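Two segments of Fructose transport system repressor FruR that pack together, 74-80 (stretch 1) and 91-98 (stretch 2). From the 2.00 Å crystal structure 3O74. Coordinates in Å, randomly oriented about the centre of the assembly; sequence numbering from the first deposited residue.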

# COMPACT_ATOMS: atom_id res chain seq x y z
N SER B 74 -22.53 14.87 -9.55
CA SER B 74 -22.91 14.23 -8.30
C SER B 74 -22.33 14.96 -7.08
O SER B 74 -23.03 15.16 -6.09
CB SER B 74 -22.53 12.75 -8.29
OG SER B 74 -21.18 12.56 -8.67
N TYR B 75 -21.06 15.36 -7.15
CA TYR B 75 -20.46 16.05 -6.01
C TYR B 75 -21.02 17.44 -5.80
O TYR B 75 -21.04 17.94 -4.68
CB TYR B 75 -18.93 16.05 -6.09
CG TYR B 75 -18.34 14.69 -5.82
CD1 TYR B 75 -18.46 14.10 -4.57
CD2 TYR B 75 -17.70 13.98 -6.82
CE1 TYR B 75 -17.94 12.84 -4.32
CE2 TYR B 75 -17.18 12.73 -6.58
CZ TYR B 75 -17.30 12.17 -5.33
OH TYR B 75 -16.77 10.91 -5.11
N ARG B 76 -21.51 18.06 -6.87
CA ARG B 76 -22.20 19.34 -6.74
C ARG B 76 -23.48 19.17 -5.93
O ARG B 76 -23.83 20.02 -5.11
CB ARG B 76 -22.52 19.92 -8.12
CG ARG B 76 -21.30 20.41 -8.89
CD ARG B 76 -20.78 21.72 -8.32
NE ARG B 76 -21.84 22.73 -8.24
CZ ARG B 76 -22.24 23.47 -9.27
NH1 ARG B 76 -21.67 23.33 -10.46
NH2 ARG B 76 -23.22 24.36 -9.11
N GLU B 77 -24.18 18.06 -6.15
CA GLU B 77 -25.40 17.77 -5.39
C GLU B 77 -25.10 17.66 -3.90
O GLU B 77 -25.80 18.24 -3.07
CB GLU B 77 -26.07 16.49 -5.88
CG GLU B 77 -26.78 16.62 -7.22
CD GLU B 77 -27.41 15.30 -7.67
OE1 GLU B 77 -27.70 14.45 -6.81
OE2 GLU B 77 -27.60 15.13 -8.89
N LEU B 78 -24.05 16.90 -3.57
CA LEU B 78 -23.67 16.69 -2.17
C LEU B 78 -23.27 18.00 -1.52
O LEU B 78 -23.65 18.29 -0.38
CB LEU B 78 -22.52 15.68 -2.09
CG LEU B 78 -22.80 14.27 -2.62
CD1 LEU B 78 -21.56 13.40 -2.51
CD2 LEU B 78 -23.96 13.64 -1.87
N GLN B 79 -22.49 18.80 -2.24
CA GLN B 79 -22.03 20.10 -1.76
C GLN B 79 -23.20 21.05 -1.50
O GLN B 79 -23.21 21.79 -0.51
CB GLN B 79 -21.06 20.72 -2.77
CG GLN B 79 -20.70 22.16 -2.50
CD GLN B 79 -19.69 22.70 -3.50
OE1 GLN B 79 -20.06 23.21 -4.56
NE2 GLN B 79 -18.41 22.57 -3.18
N ASP B 80 -24.19 21.03 -2.39
CA ASP B 80 -25.37 21.88 -2.23
C ASP B 80 -26.17 21.50 -0.99
O ASP B 80 -26.88 22.32 -0.43
CB ASP B 80 -26.26 21.80 -3.48
CG ASP B 80 -25.65 22.51 -4.67
OD1 ASP B 80 -24.72 23.31 -4.48
OD2 ASP B 80 -26.12 22.26 -5.81
N ARG B 91 -7.94 16.61 -9.26
CA ARG B 91 -8.69 17.84 -9.04
C ARG B 91 -10.17 17.69 -9.38
O ARG B 91 -10.54 16.94 -10.29
CB ARG B 91 -8.10 18.98 -9.87
CG ARG B 91 -8.36 18.84 -11.37
CD ARG B 91 -8.15 20.17 -12.09
NE ARG B 91 -6.77 20.62 -11.99
CZ ARG B 91 -6.38 21.88 -12.19
NH1 ARG B 91 -7.28 22.81 -12.48
NH2 ARG B 91 -5.10 22.20 -12.08
N LEU B 92 -11.02 18.38 -8.64
CA LEU B 92 -12.39 18.59 -9.08
C LEU B 92 -12.50 20.01 -9.65
O LEU B 92 -11.54 20.77 -9.62
CB LEU B 92 -13.37 18.36 -7.93
CG LEU B 92 -13.52 16.91 -7.44
CD1 LEU B 92 -14.35 16.83 -6.16
CD2 LEU B 92 -14.12 16.03 -8.52
N ASP B 93 -13.67 20.36 -10.16
CA ASP B 93 -13.89 21.64 -10.84
C ASP B 93 -13.38 22.82 -10.02
O ASP B 93 -13.88 23.10 -8.93
CB ASP B 93 -15.38 21.79 -11.15
CG ASP B 93 -15.71 23.07 -11.89
OD1 ASP B 93 -14.79 23.86 -12.19
OD2 ASP B 93 -16.91 23.27 -12.18
N PRO B 94 -12.36 23.53 -10.54
CA PRO B 94 -11.73 24.66 -9.84
C PRO B 94 -12.69 25.81 -9.56
O PRO B 94 -12.39 26.68 -8.74
CB PRO B 94 -10.62 25.09 -10.80
CG PRO B 94 -11.03 24.56 -12.13
CD PRO B 94 -11.75 23.28 -11.86
N ALA B 95 -13.84 25.82 -10.23
CA ALA B 95 -14.84 26.86 -10.03
C ALA B 95 -15.77 26.57 -8.85
O ALA B 95 -16.52 27.45 -8.42
CB ALA B 95 -15.65 27.08 -11.31
N HIS B 96 -15.73 25.35 -8.33
CA HIS B 96 -16.69 24.96 -7.30
C HIS B 96 -16.11 24.17 -6.12
O HIS B 96 -16.70 24.15 -5.04
CB HIS B 96 -17.85 24.18 -7.93
CG HIS B 96 -18.66 24.98 -8.90
ND1 HIS B 96 -19.59 25.93 -8.50
CD2 HIS B 96 -18.68 25.01 -10.25
CE1 HIS B 96 -20.14 26.48 -9.55
NE2 HIS B 96 -19.60 25.94 -10.64
N PHE B 97 -14.97 23.53 -6.33
CA PHE B 97 -14.39 22.66 -5.31
C PHE B 97 -12.97 23.05 -4.92
O PHE B 97 -12.21 23.59 -5.72
CB PHE B 97 -14.38 21.20 -5.79
CG PHE B 97 -15.75 20.66 -6.10
CD1 PHE B 97 -16.23 20.65 -7.40
CD2 PHE B 97 -16.55 20.15 -5.10
CE1 PHE B 97 -17.48 20.15 -7.70
CE2 PHE B 97 -17.81 19.65 -5.38
CZ PHE B 97 -18.28 19.65 -6.68
N CYS B 98 -12.63 22.78 -3.67
CA CYS B 98 -11.26 22.88 -3.20
C CYS B 98 -10.52 21.59 -3.53
O CYS B 98 -11.00 20.50 -3.20
CB CYS B 98 -11.27 23.12 -1.68
SG CYS B 98 -9.66 23.16 -0.91
O HOH W 1 -18.88 21.63 -11.31
O HOH W 2 -20.30 26.11 -5.56

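Residues 74-80 form a helix, evidenced by i-to-i+4 bonds such as Gln79 N to Tyr75 O (3.0 Å) and Asp80 N to Arg76 O (2.9 Å). Residues 91-97 have no regular structure, but the chain turns at Asp93, whose O accepts from His96 N at 3.0 Å and from Phe97 N at 2.9 Å; Asp93 OD1 also accepts from Ala95 N (2.9 Å, 166°). The backbones stay well apart, with CA atoms 7.9 Å apart for Arg76 and His96 and 9.0 Å for Tyr75 and Leu92, so side chains fill the gap. Together the stretches bury 334 Å².

Phe97 gives the most area, 73 Å². Its CA-to-CB bond points sideways, yet with chi1 at -60° (m) the ring points its far end at the helix: Phe97 CZ lies 3.6 Å from Tyr75 C and 3.6 Å from Arg76 N, both near the ring plane. A flat, apolar ring suits this buried site, where Phe97 CZ also meets Tyr75 CB at 3.7 Å and Arg76 CD at 3.6 Å. Leu92 CD1 extends the apolar patch, 4.4 Å from Tyr75 CD2, while Tyr75 OH is hydrogen-bonded elsewhere in the structure.

The one direct hydrogen bond across the stretches runs from Gln79 NE2 to His96 O (3.0 Å, 159°). With chi1 and chi2 both t, Gln79 extends far enough for its amide to reach that carbonyl, and water 2 links Gln79 OE1 (3.1 Å) to His96 ND1 (3.0 Å).

Arg76 bends through three m rotamers to lay its guanidinium flat on the His96 ring, centres 3.7 Å apart and planes at 14°. Arg76 NH1 to His96 NE2 is 3.3 Å, but the poor angle excludes a hydrogen bond; the contact is a stack. Water 1 donates to Asp93 OD2 (2.7 Å) and accepts a weak bond from Arg76 NH1 (3.4 Å).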